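Protein (alpha-2u-globulin) (Rattus norvegicus, PDB 2A2U) binds a hyaline droplet inducer and, as a lipocalin, probably carries small hydrophobic molecules within its beta-barrel. Local coordinates at residues 133-137 and 156-162. Residue numbers count along the deposited sequence, not the author numbering.
Sequences FQLMV and LCEAHGI
How a lipocalin barrel seats its helix is well illustrated where strand 131-140 meets the end of helix 147-158. Residues 133-137 are extended, and Gln134 and Met136 direct their CA-to-CB bonds toward 156-162, whereas Leu135 and Val137 turn away. Met136 (chi1 m, chi2 t, chi3 p) reaches across the gap and is the residue most covered. The helix arrives with Leu156, whose CB lies 3.8 Å from Met136 CE. One residue on, Cys157 brings its CA to 6.9 Å from Met136 CA and its SG to 4.3 Å from Met136 CB, while its carbonyl O accepts hydrogen bonds from His160 N (3.0 Å) and Ile162 N (2.9 Å). A type I turn from Glu158 to Gly161 follows. His160, chi1 m, sets its ring obliquely to Met136 SD, 4.3 Å from the centroid; its CB lies 3.6 Å from Gln134 OE1, which is hydrogen-bonded to His123. Gly161 N, at positive phi, hydrogen-bonds to Glu158 O (3.1 Å), and the reversal returns Ile162 CD1 to 4.3 Å from both Met136 SD and Gln134 CB. A Schellman motif thus closes the helix that packs against the antiparallel lipocalin barrel.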
ATOM      1  N   PHE A 133     -22.455   4.309  -5.246  1.00 25.75           N
ATOM      2  CA  PHE A 133     -23.291   3.278  -5.847  1.00 25.75           C
ATOM      3  C   PHE A 133     -23.186   1.991  -5.060  1.00 25.75           C
ATOM      4  O   PHE A 133     -22.173   1.723  -4.421  1.00 25.75           O
ATOM      5  CB  PHE A 133     -22.994   3.063  -7.351  1.00 21.50           C
ATOM      6  CG  PHE A 133     -21.727   2.300  -7.651  1.00 21.50           C
ATOM      7  CD1 PHE A 133     -21.708   0.907  -7.623  1.00 21.50           C
ATOM      8  CD2 PHE A 133     -20.564   2.973  -8.005  1.00 21.50           C
ATOM      9  CE1 PHE A 133     -20.547   0.198  -7.940  1.00 21.50           C
ATOM     10  CE2 PHE A 133     -19.403   2.275  -8.323  1.00 21.50           C
ATOM     11  CZ  PHE A 133     -19.395   0.888  -8.290  1.00 21.50           C
ATOM     12  N   GLN A 134     -24.286   1.250  -5.031  1.00 28.08           N
ATOM     13  CA  GLN A 134     -24.352  -0.021  -4.333  1.00 28.08           C
ATOM     14  C   GLN A 134     -23.942  -1.156  -5.253  1.00 28.08           C
ATOM     15  O   GLN A 134     -24.119  -1.089  -6.470  1.00 28.08           O
ATOM     16  CB  GLN A 134     -25.766  -0.289  -3.838  1.00 44.98           C
ATOM     17  CG  GLN A 134     -26.200   0.555  -2.678  1.00 44.98           C
ATOM     18  CD  GLN A 134     -27.505   0.061  -2.110  1.00 44.98           C
ATOM     19  OE1 GLN A 134     -27.620  -1.100  -1.727  1.00 44.98           O
ATOM     20  NE2 GLN A 134     -28.510   0.927  -2.080  1.00 44.98           N
ATOM     21  N   LEU A 135     -23.418  -2.210  -4.646  1.00 19.21           N
ATOM     22  CA  LEU A 135     -22.996  -3.406  -5.357  1.00 19.21           C
ATOM     23  C   LEU A 135     -23.256  -4.598  -4.447  1.00 19.21           C
ATOM     24  O   LEU A 135     -22.946  -4.545  -3.267  1.00 19.21           O
ATOM     25  CB  LEU A 135     -21.508  -3.355  -5.671  1.00 21.49           C
ATOM     26  CG  LEU A 135     -21.038  -4.648  -6.325  1.00 21.49           C
ATOM     27  CD1 LEU A 135     -21.507  -4.679  -7.754  1.00 21.49           C
ATOM     28  CD2 LEU A 135     -19.549  -4.725  -6.291  1.00 21.49           C
ATOM     29  N   MET A 136     -23.843  -5.660  -4.986  1.00 20.90           N
ATOM     30  CA  MET A 136     -24.107  -6.856  -4.201  1.00 20.90           C
ATOM     31  C   MET A 136     -23.619  -8.077  -4.942  1.00 20.90           C
ATOM     32  O   MET A 136     -23.837  -8.210  -6.137  1.00 20.90           O
ATOM     33  CB  MET A 136     -25.586  -6.971  -3.854  1.00 27.96           C
ATOM     34  CG  MET A 136     -25.925  -6.182  -2.626  1.00 27.96           C
ATOM     35  SD  MET A 136     -27.616  -6.297  -2.150  1.00 27.96           S
ATOM     36  CE  MET A 136     -27.672  -7.921  -1.483  1.00 27.96           C
ATOM     37  N   VAL A 137     -22.900  -8.944  -4.248  1.00 18.57           N
ATOM     38  CA  VAL A 137     -22.380 -10.142  -4.885  1.00 18.57           C
ATOM     39  C   VAL A 137     -22.658 -11.407  -4.102  1.00 18.57           C
ATOM     40  O   VAL A 137     -22.765 -11.389  -2.868  1.00 18.57           O
ATOM     41  CB  VAL A 137     -20.856 -10.047  -5.125  1.00 19.48           C
ATOM     42  CG1 VAL A 137     -20.551  -9.009  -6.168  1.00 19.48           C
ATOM     43  CG2 VAL A 137     -20.155  -9.683  -3.845  1.00 19.48           C
ATOM     44  N   LEU A 156     -32.877 -10.041  -1.962  1.00 33.00           N
ATOM     45  CA  LEU A 156     -32.112  -9.073  -1.182  1.00 33.00           C
ATOM     46  C   LEU A 156     -31.706  -7.889  -2.050  1.00 33.00           C
ATOM     47  O   LEU A 156     -31.684  -6.760  -1.584  1.00 33.00           O
ATOM     48  CB  LEU A 156     -30.865  -9.723  -0.594  1.00 28.69           C
ATOM     49  CG  LEU A 156     -31.064 -10.815   0.444  1.00 28.69           C
ATOM     50  CD1 LEU A 156     -29.719 -11.331   0.908  1.00 28.69           C
ATOM     51  CD2 LEU A 156     -31.832 -10.256   1.604  1.00 28.69           C
ATOM     52  N   CYS A 157     -31.389  -8.147  -3.314  1.00 29.17           N
ATOM     53  CA  CYS A 157     -31.009  -7.077  -4.218  1.00 29.17           C
ATOM     54  C   CYS A 157     -32.153  -6.103  -4.328  1.00 29.17           C
ATOM     55  O   CYS A 157     -31.963  -4.896  -4.237  1.00 29.17           O
ATOM     56  CB  CYS A 157     -30.680  -7.624  -5.595  1.00 24.12           C
ATOM     57  SG  CYS A 157     -29.162  -8.546  -5.630  1.00 24.12           S
ATOM     58  N   GLU A 158     -33.352  -6.639  -4.498  1.00 40.44           N
ATOM     59  CA  GLU A 158     -34.545  -5.817  -4.615  1.00 40.44           C
ATOM     60  C   GLU A 158     -34.807  -5.080  -3.313  1.00 40.44           C
ATOM     61  O   GLU A 158     -35.206  -3.919  -3.321  1.00 40.44           O
ATOM     62  CB  GLU A 158     -35.747  -6.674  -4.982  1.00 90.95           C
ATOM     63  CG  GLU A 158     -35.545  -7.459  -6.259  1.00 90.95           C
ATOM     64  CD  GLU A 158     -36.848  -7.884  -6.877  1.00 90.95           C
ATOM     65  OE1 GLU A 158     -37.777  -8.269  -6.133  1.00 90.95           O
ATOM     66  OE2 GLU A 158     -36.952  -7.820  -8.116  1.00 90.95           O
ATOM     67  N   ALA A 159     -34.544  -5.751  -2.198  1.00 44.50           N
ATOM     68  CA  ALA A 159     -34.730  -5.158  -0.883  1.00 44.50           C
ATOM     69  C   ALA A 159     -33.717  -4.028  -0.655  1.00 44.50           C
ATOM     70  O   ALA A 159     -33.773  -3.330   0.359  1.00 44.50           O
ATOM     71  CB  ALA A 159     -34.580  -6.222   0.192  1.00 45.30           C
ATOM     72  N   HIS A 160     -32.778  -3.877  -1.588  1.00 36.14           N
ATOM     73  CA  HIS A 160     -31.753  -2.845  -1.507  1.00 36.14           C
ATOM     74  C   HIS A 160     -31.802  -1.920  -2.712  1.00 36.14           C
ATOM     75  O   HIS A 160     -30.789  -1.353  -3.114  1.00 36.14           O
ATOM     76  CB  HIS A 160     -30.366  -3.473  -1.378  1.00 27.44           C
ATOM     77  CG  HIS A 160     -30.131  -4.124  -0.056  1.00 27.44           C
ATOM     78  ND1 HIS A 160     -29.524  -3.466   0.993  1.00 27.44           N
ATOM     79  CD2 HIS A 160     -30.452  -5.352   0.409  1.00 27.44           C
ATOM     80  CE1 HIS A 160     -29.485  -4.265   2.048  1.00 27.44           C
ATOM     81  NE2 HIS A 160     -30.045  -5.416   1.715  1.00 27.44           N
ATOM     82  N   GLY A 161     -32.981  -1.805  -3.308  1.00 30.21           N
ATOM     83  CA  GLY A 161     -33.149  -0.929  -4.447  1.00 30.21           C
ATOM     84  C   GLY A 161     -32.584  -1.359  -5.783  1.00 30.21           C
ATOM     85  O   GLY A 161     -32.728  -0.623  -6.754  1.00 30.21           O
ATOM     86  N   ILE A 162     -31.931  -2.512  -5.858  1.00 38.87           N
ATOM     87  CA  ILE A 162     -31.386  -2.960  -7.139  1.00 38.87           C
ATOM     88  C   ILE A 162     -32.433  -3.791  -7.873  1.00 38.87           C
ATOM     89  O   ILE A 162     -32.929  -4.781  -7.345  1.00 38.87           O
ATOM     90  CB  ILE A 162     -30.070  -3.742  -6.961  1.00 22.90           C
ATOM     91  CG1 ILE A 162     -29.048  -2.865  -6.227  1.00 22.90           C
ATOM     92  CG2 ILE A 162     -29.507  -4.126  -8.323  1.00 22.90           C
ATOM     93  CD1 ILE A 162     -27.983  -3.637  -5.497  1.00 22.90           C
TER